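Local coordinates for protein endo-alpha-(1->5)-L-arabinanase (Bacillus licheniformis, PDB 6B7K) that probably cleaves the internal alpha-1,5-arabinofuranosidic linkages of arabinan, as a calcium-binding endo-arabinanase of glycoside hydrolase family 43, at residues D23-K28 with A82-Y87; R91-Y96 with P141-D146; A193-Y198 with H262-N267; W33-T38 with R45-T50. All coordinates share one frame; numbering follows the deposited sequence.

Contact 1: D23-K28 with A82-Y87. With CA (calcium ion), chain F.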
# COMPACT_ATOMS: atom_id res chain seq x y z
N ASP A 23 4.93 5.07 -3.27
CA ASP A 23 3.94 4.06 -2.90
C ASP A 23 4.58 2.67 -2.88
O ASP A 23 4.20 1.80 -3.67
CB ASP A 23 2.76 4.09 -3.87
CG ASP A 23 2.21 5.49 -4.07
OD1 ASP A 23 1.93 6.17 -3.06
OD2 ASP A 23 2.06 5.91 -5.24
N PRO A 24 5.55 2.42 -1.99
CA PRO A 24 6.28 1.16 -2.02
C PRO A 24 5.59 0.03 -1.27
O PRO A 24 4.75 0.24 -0.39
CB PRO A 24 7.60 1.53 -1.33
CG PRO A 24 7.18 2.52 -0.31
CD PRO A 24 6.06 3.32 -0.94
N SER A 25 5.97 -1.19 -1.65
CA SER A 25 5.57 -2.41 -0.95
C SER A 25 6.75 -3.36 -0.99
O SER A 25 7.23 -3.71 -2.07
CB SER A 25 4.33 -3.04 -1.59
OG SER A 25 3.90 -4.18 -0.86
N ILE A 26 7.23 -3.78 0.18
CA ILE A 26 8.46 -4.54 0.29
C ILE A 26 8.15 -6.03 0.30
O ILE A 26 7.12 -6.49 0.82
CB ILE A 26 9.26 -4.13 1.55
CG1 ILE A 26 10.65 -4.78 1.55
CG2 ILE A 26 8.51 -4.50 2.81
CD1 ILE A 26 11.51 -4.40 0.37
N ILE A 27 9.06 -6.80 -0.29
CA ILE A 27 9.06 -8.26 -0.26
C ILE A 27 10.52 -8.69 -0.29
O ILE A 27 11.43 -7.87 -0.48
CB ILE A 27 8.24 -8.87 -1.42
CG1 ILE A 27 8.02 -10.38 -1.25
CG2 ILE A 27 8.90 -8.56 -2.76
CD1 ILE A 27 7.36 -10.77 0.06
N LYS A 28 10.77 -9.99 -0.11
CA LYS A 28 12.13 -10.48 0.06
C LYS A 28 12.14 -11.95 -0.33
O LYS A 28 11.62 -12.79 0.41
CB LYS A 28 12.58 -10.29 1.50
CG LYS A 28 14.07 -10.37 1.73
CD LYS A 28 14.36 -10.37 3.21
CE LYS A 28 15.83 -10.50 3.51
NZ LYS A 28 16.47 -11.61 2.75
N ALA A 82 0.79 2.22 -6.83
CA ALA A 82 0.61 1.55 -5.55
C ALA A 82 0.50 0.03 -5.68
O ALA A 82 -0.59 -0.52 -5.49
CB ALA A 82 -0.63 2.09 -4.84
N PRO A 83 1.58 -0.67 -5.98
CA PRO A 83 1.53 -2.13 -6.02
C PRO A 83 1.64 -2.72 -4.63
O PRO A 83 2.14 -2.10 -3.69
CB PRO A 83 2.75 -2.50 -6.87
CG PRO A 83 3.71 -1.41 -6.60
CD PRO A 83 2.90 -0.15 -6.39
N ASP A 84 1.13 -3.95 -4.51
CA ASP A 84 1.25 -4.73 -3.28
C ASP A 84 1.74 -6.12 -3.64
O ASP A 84 1.14 -6.80 -4.47
CB ASP A 84 -0.08 -4.81 -2.52
CG ASP A 84 0.04 -5.62 -1.25
OD1 ASP A 84 0.90 -5.28 -0.41
OD2 ASP A 84 -0.73 -6.59 -1.08
N ILE A 85 2.84 -6.54 -3.01
CA ILE A 85 3.48 -7.82 -3.30
C ILE A 85 3.51 -8.66 -2.04
O ILE A 85 3.81 -8.17 -0.95
CB ILE A 85 4.90 -7.60 -3.86
CG1 ILE A 85 5.58 -8.94 -4.17
CG2 ILE A 85 5.73 -6.75 -2.90
CD1 ILE A 85 4.89 -9.73 -5.26
N SER A 86 3.17 -9.94 -2.18
CA SER A 86 3.21 -10.87 -1.06
C SER A 86 3.18 -12.29 -1.60
O SER A 86 2.75 -12.54 -2.73
CB SER A 86 2.05 -10.63 -0.09
OG SER A 86 0.81 -10.70 -0.77
N TYR A 87 3.66 -13.22 -0.78
CA TYR A 87 3.62 -14.64 -1.09
C TYR A 87 2.57 -15.31 -0.22
O TYR A 87 2.56 -15.11 1.00
CB TYR A 87 5.00 -15.28 -0.87
CG TYR A 87 5.12 -16.69 -1.39
CD1 TYR A 87 5.44 -16.94 -2.72
CD2 TYR A 87 4.92 -17.78 -0.56
CE1 TYR A 87 5.55 -18.23 -3.20
CE2 TYR A 87 5.03 -19.08 -1.03
CZ TYR A 87 5.35 -19.30 -2.35
OH TYR A 87 5.46 -20.58 -2.83
CA CA F . 1.09 -5.37 2.02
O HOH W 1 5.29 -8.65 1.45
O HOH W 2 2.27 -6.59 4.01
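I27 and I85 interlock between the innermost strands of two successive blades of the five-bladed beta-propeller of family GH43. The strands run nearly parallel, their axes 26° apart and 6.2 Å from each other at closest approach, too far for direct backbone pairing. The tight part is apolar. The two isoleucine side chains cross at about a right angle, with CG2 of I85 3.6 Å from CB of I27 while CG1 of I85 meets CG2 of I27. I116 touches both isoleucines, and W121 and F36 pack on I85. At the other end, CB of D23, the predicted catalytic base, rests 3.7 Å from CA of A82, and its OD2 is hydrogen-bonded to T38.

The looser, wet part is where water 1 bridges the strands by donating to I26 O and I85 O. The calcium site is polar but buried. D84 holds its CG anti to the backbone N (chi1 -180°), which brings OD1 to the calcium ion at 2.4 Å, with water 2 as a further ligand; its OD2 accepts from L143 N. S25 OG is hydrogen-bonded to D264 OD2. The same S25 OG accepts a weak but nearly straight bond from I85 N, 3.4 Å long with 167° at the hydrogen.

Contact 2: R91-Y96 with P141-D146. With CA (calcium ion), chain F.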
# COMPACT_ATOMS: atom_id res chain seq x y z
N ARG A 91 2.40 -18.91 -4.02
CA ARG A 91 2.48 -18.08 -5.21
C ARG A 91 2.55 -16.62 -4.79
O ARG A 91 1.96 -16.23 -3.78
CB ARG A 91 1.28 -18.33 -6.14
CG ARG A 91 1.47 -17.83 -7.55
CD ARG A 91 0.43 -18.43 -8.48
NE ARG A 91 0.42 -17.75 -9.77
CZ ARG A 91 1.28 -18.00 -10.75
NH1 ARG A 91 2.22 -18.93 -10.60
NH2 ARG A 91 1.20 -17.33 -11.89
N TYR A 92 3.28 -15.82 -5.57
CA TYR A 92 3.35 -14.39 -5.34
C TYR A 92 2.14 -13.69 -5.95
O TYR A 92 1.75 -13.97 -7.09
CB TYR A 92 4.63 -13.79 -5.92
CG TYR A 92 5.89 -14.24 -5.24
CD1 TYR A 92 6.28 -13.67 -4.03
CD2 TYR A 92 6.70 -15.22 -5.80
CE1 TYR A 92 7.45 -14.08 -3.40
CE2 TYR A 92 7.86 -15.62 -5.18
CZ TYR A 92 8.23 -15.05 -3.98
OH TYR A 92 9.40 -15.46 -3.37
N TRP A 93 1.57 -12.76 -5.20
CA TRP A 93 0.40 -12.00 -5.64
C TRP A 93 0.77 -10.53 -5.71
O TRP A 93 1.30 -9.98 -4.74
CB TRP A 93 -0.79 -12.23 -4.71
CG TRP A 93 -1.13 -13.68 -4.54
CD1 TRP A 93 -0.95 -14.45 -3.43
CD2 TRP A 93 -1.71 -14.54 -5.53
NE1 TRP A 93 -1.39 -15.73 -3.66
CE2 TRP A 93 -1.86 -15.82 -4.94
CE3 TRP A 93 -2.12 -14.36 -6.86
CZ2 TRP A 93 -2.39 -16.90 -5.64
CZ3 TRP A 93 -2.65 -15.45 -7.54
CH2 TRP A 93 -2.78 -16.70 -6.93
N LEU A 94 0.48 -9.90 -6.85
CA LEU A 94 0.84 -8.51 -7.10
C LEU A 94 -0.44 -7.75 -7.47
O LEU A 94 -0.90 -7.79 -8.61
CB LEU A 94 1.88 -8.41 -8.21
CG LEU A 94 2.35 -7.00 -8.58
CD1 LEU A 94 3.08 -6.34 -7.42
CD2 LEU A 94 3.24 -7.03 -9.83
N TYR A 95 -1.00 -7.05 -6.49
CA TYR A 95 -2.13 -6.16 -6.72
C TYR A 95 -1.60 -4.79 -7.13
O TYR A 95 -0.60 -4.32 -6.59
CB TYR A 95 -3.01 -6.06 -5.48
CG TYR A 95 -3.70 -7.36 -5.12
CD1 TYR A 95 -4.92 -7.69 -5.71
CD2 TYR A 95 -3.15 -8.25 -4.22
CE1 TYR A 95 -5.56 -8.88 -5.39
CE2 TYR A 95 -3.78 -9.44 -3.90
CZ TYR A 95 -4.99 -9.75 -4.49
OH TYR A 95 -5.63 -10.93 -4.18
N TYR A 96 -2.28 -4.16 -8.09
CA TYR A 96 -1.84 -2.88 -8.62
C TYR A 96 -3.06 -2.07 -9.03
O TYR A 96 -4.16 -2.61 -9.19
CB TYR A 96 -0.89 -3.05 -9.81
CG TYR A 96 -1.47 -3.86 -10.95
CD1 TYR A 96 -1.41 -5.25 -10.94
CD2 TYR A 96 -2.08 -3.24 -12.04
CE1 TYR A 96 -1.94 -6.00 -11.98
CE2 TYR A 96 -2.61 -3.98 -13.08
CZ TYR A 96 -2.54 -5.36 -13.04
OH TYR A 96 -3.06 -6.11 -14.07
N PRO A 141 -4.27 -1.03 -3.21
CA PRO A 141 -4.68 -2.33 -2.67
C PRO A 141 -3.64 -2.88 -1.70
O PRO A 141 -2.49 -2.44 -1.65
CB PRO A 141 -4.79 -3.20 -3.91
CG PRO A 141 -3.74 -2.65 -4.82
CD PRO A 141 -3.69 -1.16 -4.56
N ASP A 142 -4.07 -3.86 -0.92
CA ASP A 142 -3.19 -4.50 0.05
C ASP A 142 -3.81 -5.81 0.50
O ASP A 142 -4.95 -5.82 0.98
CB ASP A 142 -2.95 -3.58 1.25
CG ASP A 142 -1.77 -4.03 2.08
OD1 ASP A 142 -0.62 -3.76 1.68
OD2 ASP A 142 -2.00 -4.65 3.14
N LEU A 143 -3.07 -6.90 0.34
CA LEU A 143 -3.51 -8.22 0.74
C LEU A 143 -3.14 -8.48 2.19
O LEU A 143 -2.06 -8.08 2.65
CB LEU A 143 -2.90 -9.28 -0.17
CG LEU A 143 -3.13 -10.77 0.13
CD1 LEU A 143 -4.60 -11.12 0.04
CD2 LEU A 143 -2.31 -11.62 -0.81
N VAL A 144 -4.03 -9.16 2.92
CA VAL A 144 -3.80 -9.51 4.31
C VAL A 144 -4.44 -10.87 4.57
O VAL A 144 -5.52 -11.17 4.05
CB VAL A 144 -4.35 -8.44 5.27
CG1 VAL A 144 -5.81 -8.13 4.95
CG2 VAL A 144 -4.20 -8.87 6.73
N ILE A 145 -3.76 -11.70 5.36
CA ILE A 145 -4.19 -13.07 5.63
C ILE A 145 -4.70 -13.15 7.06
O ILE A 145 -4.06 -12.65 7.99
CB ILE A 145 -3.04 -14.07 5.38
CG1 ILE A 145 -3.15 -14.65 3.97
CG2 ILE A 145 -3.07 -15.21 6.40
CD1 ILE A 145 -3.10 -13.61 2.86
N ASP A 146 -5.86 -13.78 7.23
CA ASP A 146 -6.51 -13.92 8.52
C ASP A 146 -5.63 -14.68 9.51
O ASP A 146 -4.67 -15.36 9.14
CB ASP A 146 -7.84 -14.67 8.38
CG ASP A 146 -9.04 -13.75 8.46
OD1 ASP A 146 -8.85 -12.53 8.65
OD2 ASP A 146 -10.17 -14.26 8.35
CA CA F . 1.09 -5.37 2.02
O HOH W 2 2.27 -6.59 4.01
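Y95 and P141 mark the closest backbone approach, 6.1 Å between their CA atoms, and from there the two strands diverge with no hydrogen bond between them. The contact is apolar. P141 presses the CG corner of its ring to 3.5 Å from CB of Y95, and its CB lies near the same carbon. Y95 carries its ring beside its own backbone N (chi1 -66°), and its CE2 comes 3.8 Å from CB of L143, the two side chains meeting at a slant. In the propeller, this packs the second strand of one blade against the innermost strand of the next, 142-145, across the interface between the blades. L143, with CG anti to the backbone N (chi1 175°), reaches farther along with CD2, which stands 4.1 Å from CD1 of the W93 indole. The other face of the contact belongs to the metal site: D142 points its CB away from 91-96 and binds the calcium ion through OD1 at 2.4 Å. Polar groups at the ends of the rings find partners elsewhere, Y95 OH bonding to the carbonyl of M172 and W93 NE1 donating to Y88 O. CB of R91 lies over the rim of one indole face.

Contact 3: A193-Y198 with H262-N267. With CA (calcium ion), chain F.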
# COMPACT_ATOMS: atom_id res chain seq x y z
N ALA A 193 -3.98 4.47 1.16
CA ALA A 193 -2.84 3.58 1.32
C ALA A 193 -2.93 2.67 2.55
O ALA A 193 -2.03 2.66 3.39
CB ALA A 193 -1.55 4.39 1.36
N PRO A 194 -4.00 1.88 2.67
CA PRO A 194 -4.15 1.05 3.86
C PRO A 194 -3.37 -0.25 3.76
O PRO A 194 -3.19 -0.82 2.68
CB PRO A 194 -5.66 0.76 3.89
CG PRO A 194 -6.02 0.70 2.44
CD PRO A 194 -5.11 1.68 1.72
N ASN A 195 -2.88 -0.71 4.91
CA ASN A 195 -2.32 -2.05 5.00
C ASN A 195 -2.63 -2.61 6.38
O ASN A 195 -2.49 -1.90 7.38
CB ASN A 195 -0.81 -2.07 4.71
CG ASN A 195 0.01 -1.35 5.76
OD1 ASN A 195 0.28 -0.15 5.65
ND2 ASN A 195 0.41 -2.08 6.79
N ILE A 196 -3.06 -3.87 6.43
CA ILE A 196 -3.52 -4.51 7.65
C ILE A 196 -2.59 -5.68 7.96
O ILE A 196 -2.16 -6.39 7.06
CB ILE A 196 -4.98 -5.00 7.53
CG1 ILE A 196 -5.86 -3.91 6.92
CG2 ILE A 196 -5.51 -5.43 8.89
CD1 ILE A 196 -7.29 -4.34 6.73
N THR A 197 -2.30 -5.87 9.25
CA THR A 197 -1.50 -7.00 9.69
C THR A 197 -2.03 -7.50 11.03
O THR A 197 -2.53 -6.73 11.85
CB THR A 197 -0.02 -6.64 9.82
OG1 THR A 197 0.71 -7.76 10.35
CG2 THR A 197 0.17 -5.44 10.73
N TYR A 198 -1.91 -8.81 11.24
CA TYR A 198 -2.31 -9.46 12.48
C TYR A 198 -1.09 -9.75 13.34
O TYR A 198 -0.07 -10.22 12.84
CB TYR A 198 -3.07 -10.76 12.19
CG TYR A 198 -3.40 -11.57 13.43
CD1 TYR A 198 -4.56 -11.32 14.16
CD2 TYR A 198 -2.56 -12.58 13.87
CE1 TYR A 198 -4.86 -12.05 15.29
CE2 TYR A 198 -2.85 -13.32 15.00
CZ TYR A 198 -4.00 -13.05 15.71
OH TYR A 198 -4.30 -13.78 16.83
N HIS A 262 2.25 6.28 2.28
CA HIS A 262 2.02 5.00 1.62
C HIS A 262 2.95 3.92 2.14
O HIS A 262 3.81 3.42 1.42
CB HIS A 262 2.14 5.12 0.10
CG HIS A 262 1.38 4.06 -0.63
ND1 HIS A 262 1.72 2.72 -0.55
CD2 HIS A 262 0.28 4.13 -1.42
CE1 HIS A 262 0.87 2.01 -1.28
NE2 HIS A 262 -0.01 2.84 -1.81
N GLN A 263 2.77 3.57 3.41
CA GLN A 263 3.62 2.60 4.08
C GLN A 263 3.14 1.18 3.79
O GLN A 263 2.08 0.94 3.21
CB GLN A 263 3.63 2.85 5.58
CG GLN A 263 2.37 2.37 6.29
CD GLN A 263 1.11 3.03 5.77
OE1 GLN A 263 1.08 4.24 5.53
NE2 GLN A 263 0.06 2.24 5.58
N ASP A 264 3.96 0.22 4.21
CA ASP A 264 3.59 -1.19 4.20
C ASP A 264 4.51 -1.91 5.18
O ASP A 264 5.64 -1.47 5.42
CB ASP A 264 3.70 -1.80 2.80
CG ASP A 264 2.82 -3.03 2.63
OD1 ASP A 264 2.26 -3.50 3.64
OD2 ASP A 264 2.67 -3.50 1.49
N VAL A 265 4.00 -2.99 5.76
CA VAL A 265 4.72 -3.75 6.77
C VAL A 265 5.00 -5.16 6.24
O VAL A 265 4.16 -5.74 5.54
CB VAL A 265 3.95 -3.81 8.11
CG1 VAL A 265 3.88 -2.43 8.73
CG2 VAL A 265 2.55 -4.37 7.89
N LEU A 266 6.17 -5.69 6.58
CA LEU A 266 6.58 -7.02 6.15
C LEU A 266 6.99 -7.84 7.36
O LEU A 266 7.83 -7.41 8.16
CB LEU A 266 7.76 -6.95 5.17
CG LEU A 266 8.46 -8.27 4.84
CD1 LEU A 266 7.52 -9.22 4.11
CD2 LEU A 266 9.72 -8.02 4.03
N ASN A 267 6.38 -9.02 7.51
CA ASN A 267 6.73 -10.00 8.53
C ASN A 267 6.61 -9.43 9.94
O ASN A 267 7.25 -9.93 10.87
CB ASN A 267 8.15 -10.54 8.30
CG ASN A 267 8.34 -11.94 8.85
OD1 ASN A 267 7.37 -12.65 9.14
ND2 ASN A 267 9.59 -12.36 8.99
CA CA F . 1.09 -5.37 2.02
O HOH W 2 2.27 -6.59 4.01
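Beside the active site and calcium of the GH43 propeller, A193 and H262 open the contact between the innermost strands of two adjacent blades, nearly parallel with axes 19° apart. CB of A193 sits over one face of the H262 imidazole, 3.7 Å from its centroid, in a CH-pi contact offset to the CD2 side; H262 is predicted to matter for substrate recognition. Next to it the bent side chain of Q263 (chi2 -59°) turns NE2 between two acceptors. NE2 donates to A193 O at 3.1 Å, arriving almost along the C=O axis, and also to N195 OD1, where the modelled separation is so short that its length is doubtful. Q263 OE1 is bonded to S208 OG. An alanine at Q263 would probably leave A193 O and N195 OD1 without their shared donor and open a gap between the strands. D264 binds the calcium ion with OD1 at 2.7 Å and OD2 at 2.5 Å; OD1 also accepts from V265 N, and OD2 is hydrogen-bonded to S25 OG. CG2 of V265 packs against N195 ND2 and CG2 of T197. The second strands of both blades flank the contact: F206 of 202-209 touches N195 and Q263, and L271 of 270-277 touches Q263 and V265.

Contact 4: W33-T38 with R45-T50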
# COMPACT_ATOMS: atom_id res chain seq x y z
N TRP A 33 16.11 -8.34 -1.48
CA TRP A 33 14.95 -7.51 -1.21
C TRP A 33 14.39 -6.97 -2.52
O TRP A 33 15.14 -6.63 -3.44
CB TRP A 33 15.31 -6.34 -0.29
CG TRP A 33 16.00 -6.71 0.99
CD1 TRP A 33 17.32 -7.00 1.16
CD2 TRP A 33 15.40 -6.79 2.29
NE1 TRP A 33 17.58 -7.27 2.48
CE2 TRP A 33 16.42 -7.14 3.20
CE3 TRP A 33 14.10 -6.60 2.78
CZ2 TRP A 33 16.18 -7.32 4.56
CZ3 TRP A 33 13.87 -6.77 4.13
CH2 TRP A 33 14.91 -7.13 5.00
N TYR A 34 13.06 -6.88 -2.60
CA TYR A 34 12.38 -6.30 -3.75
C TYR A 34 11.36 -5.29 -3.25
O TYR A 34 10.47 -5.63 -2.46
CB TYR A 34 11.70 -7.37 -4.61
CG TYR A 34 12.65 -8.28 -5.35
CD1 TYR A 34 13.25 -7.87 -6.53
CD2 TYR A 34 12.94 -9.55 -4.87
CE1 TYR A 34 14.13 -8.70 -7.21
CE2 TYR A 34 13.80 -10.39 -5.54
CZ TYR A 34 14.40 -9.96 -6.71
OH TYR A 34 15.27 -10.80 -7.38
N THR A 35 11.49 -4.05 -3.71
CA THR A 35 10.50 -3.01 -3.45
C THR A 35 9.73 -2.74 -4.73
O THR A 35 10.31 -2.31 -5.73
CB THR A 35 11.16 -1.73 -2.94
OG1 THR A 35 11.78 -1.96 -1.67
CG2 THR A 35 10.13 -0.62 -2.80
N PHE A 36 8.43 -3.02 -4.70
CA PHE A 36 7.53 -2.67 -5.79
C PHE A 36 6.95 -1.28 -5.53
O PHE A 36 6.54 -0.97 -4.41
CB PHE A 36 6.41 -3.70 -5.92
CG PHE A 36 6.86 -5.03 -6.46
CD1 PHE A 36 7.58 -5.91 -5.67
CD2 PHE A 36 6.54 -5.40 -7.76
CE1 PHE A 36 7.99 -7.14 -6.17
CE2 PHE A 36 6.95 -6.63 -8.26
CZ PHE A 36 7.67 -7.50 -7.47
N GLY A 37 6.93 -0.44 -6.57
CA GLY A 37 6.46 0.92 -6.42
C GLY A 37 5.70 1.37 -7.65
O GLY A 37 5.62 0.66 -8.66
N THR A 38 5.13 2.57 -7.54
CA THR A 38 4.47 3.20 -8.67
C THR A 38 5.46 3.35 -9.82
O THR A 38 6.60 3.77 -9.62
CB THR A 38 3.91 4.56 -8.26
OG1 THR A 38 2.86 4.38 -7.30
CG2 THR A 38 3.34 5.30 -9.47
N ARG A 45 7.29 0.09 -11.00
CA ARG A 45 8.71 0.22 -10.71
C ARG A 45 9.15 -0.83 -9.69
O ARG A 45 8.47 -1.07 -8.70
CB ARG A 45 9.02 1.62 -10.18
CG ARG A 45 10.46 1.84 -9.74
CD ARG A 45 10.79 3.32 -9.67
NE ARG A 45 12.06 3.58 -9.00
CZ ARG A 45 13.25 3.45 -9.58
NH1 ARG A 45 13.34 3.06 -10.85
NH2 ARG A 45 14.36 3.71 -8.89
N VAL A 46 10.29 -1.46 -9.97
CA VAL A 46 10.88 -2.46 -9.09
C VAL A 46 12.35 -2.12 -8.89
O VAL A 46 13.06 -1.85 -9.86
CB VAL A 46 10.72 -3.88 -9.65
CG1 VAL A 46 11.39 -4.89 -8.72
CG2 VAL A 46 9.25 -4.23 -9.83
N ILE A 47 12.80 -2.14 -7.64
CA ILE A 47 14.20 -1.97 -7.31
C ILE A 47 14.61 -3.07 -6.34
O ILE A 47 13.80 -3.53 -5.52
CB ILE A 47 14.52 -0.57 -6.73
CG1 ILE A 47 13.60 -0.25 -5.55
CG2 ILE A 47 14.37 0.49 -7.81
CD1 ILE A 47 13.84 1.14 -4.98
N LYS A 48 15.86 -3.51 -6.45
CA LYS A 48 16.36 -4.67 -5.73
C LYS A 48 17.51 -4.26 -4.82
O LYS A 48 18.11 -3.19 -4.98
CB LYS A 48 16.83 -5.75 -6.71
CG LYS A 48 17.83 -5.25 -7.75
CD LYS A 48 18.08 -6.27 -8.84
CE LYS A 48 18.75 -7.51 -8.30
NZ LYS A 48 19.17 -8.43 -9.40
N SER A 49 17.81 -5.13 -3.85
CA SER A 49 18.88 -4.86 -2.90
C SER A 49 19.36 -6.17 -2.29
O SER A 49 18.56 -7.06 -1.99
CB SER A 49 18.41 -3.92 -1.78
OG SER A 49 19.45 -3.70 -0.85
N THR A 50 20.68 -6.28 -2.12
CA THR A 50 21.29 -7.44 -1.48
C THR A 50 21.43 -7.26 0.03
O THR A 50 21.31 -8.24 0.77
CB THR A 50 22.67 -7.71 -2.10
OG1 THR A 50 22.52 -7.99 -3.50
CG2 THR A 50 23.35 -8.90 -1.43
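F36 and V46 lie side by side on one face of an antiparallel beta hairpin, strands 32-38 and 44-49, the second and third strands of a propeller blade. CG2 of V46 stands 3.6 Å from CD2 of the F36 ring, and the two side chains point the same way. V46 sets CG1 anti to its backbone N (chi1 178°), directing this branch to Y34, whose CD1 it meets at 4.1 Å. Y34 in turn runs alongside K48, CE1 4.0 Å from the lysine CB. V46 thus fills the step between the two rings, and an alanine in its place would probably leave the flanks of F36 and Y34 without their neighbour and let both rings shift. F36 carries this face on to I85 and P83 of the next blade.

The opposite face holds W33, T35 and I47. W33 turns its indole edge to the carbonyl of S49, whose O lies in the ring plane 3.4 Å from CD1, and K28 makes a cation-pi contact with the indole. CB of T35 packs against CG1 of I47, and W55 of strand 54-61 packs on W33, T35 and S49 on this face. Between the faces, W33 with S49, T35 with I47 and G37 with R45 form hydrogen-bonded pairs, each with two backbone bonds; that from T35 N to I47 O is nearly straight at 173°. R45 extends from its strand to a salt bridge of NH2 with D18 and a bond from NE to F20 O, and CG2 of I47 sits 3.4 Å above its guanidinium plane, offset toward the rim.

Contacts 1, 2 and 3 join neighbouring blades, whereas contact 4 lies within a single blade. The difference shows in the chemistry: contact 4, also mostly buried but with K48 and T50 exposed, is zipped by six backbone hydrogen bonds, while the interblade contacts rely on side chains. Contacts 1 and 3 lie closest to the centre of the chain and mix polar bonds with packing; contact 2 is purely apolar across its strands. The three meet at one calcium ion, to which D84, D142 and D264 each bring a carboxylate, with water 2 as a further ligand. Contacts 1 and 4 share a sheet, where S25 N bonds to F36 O.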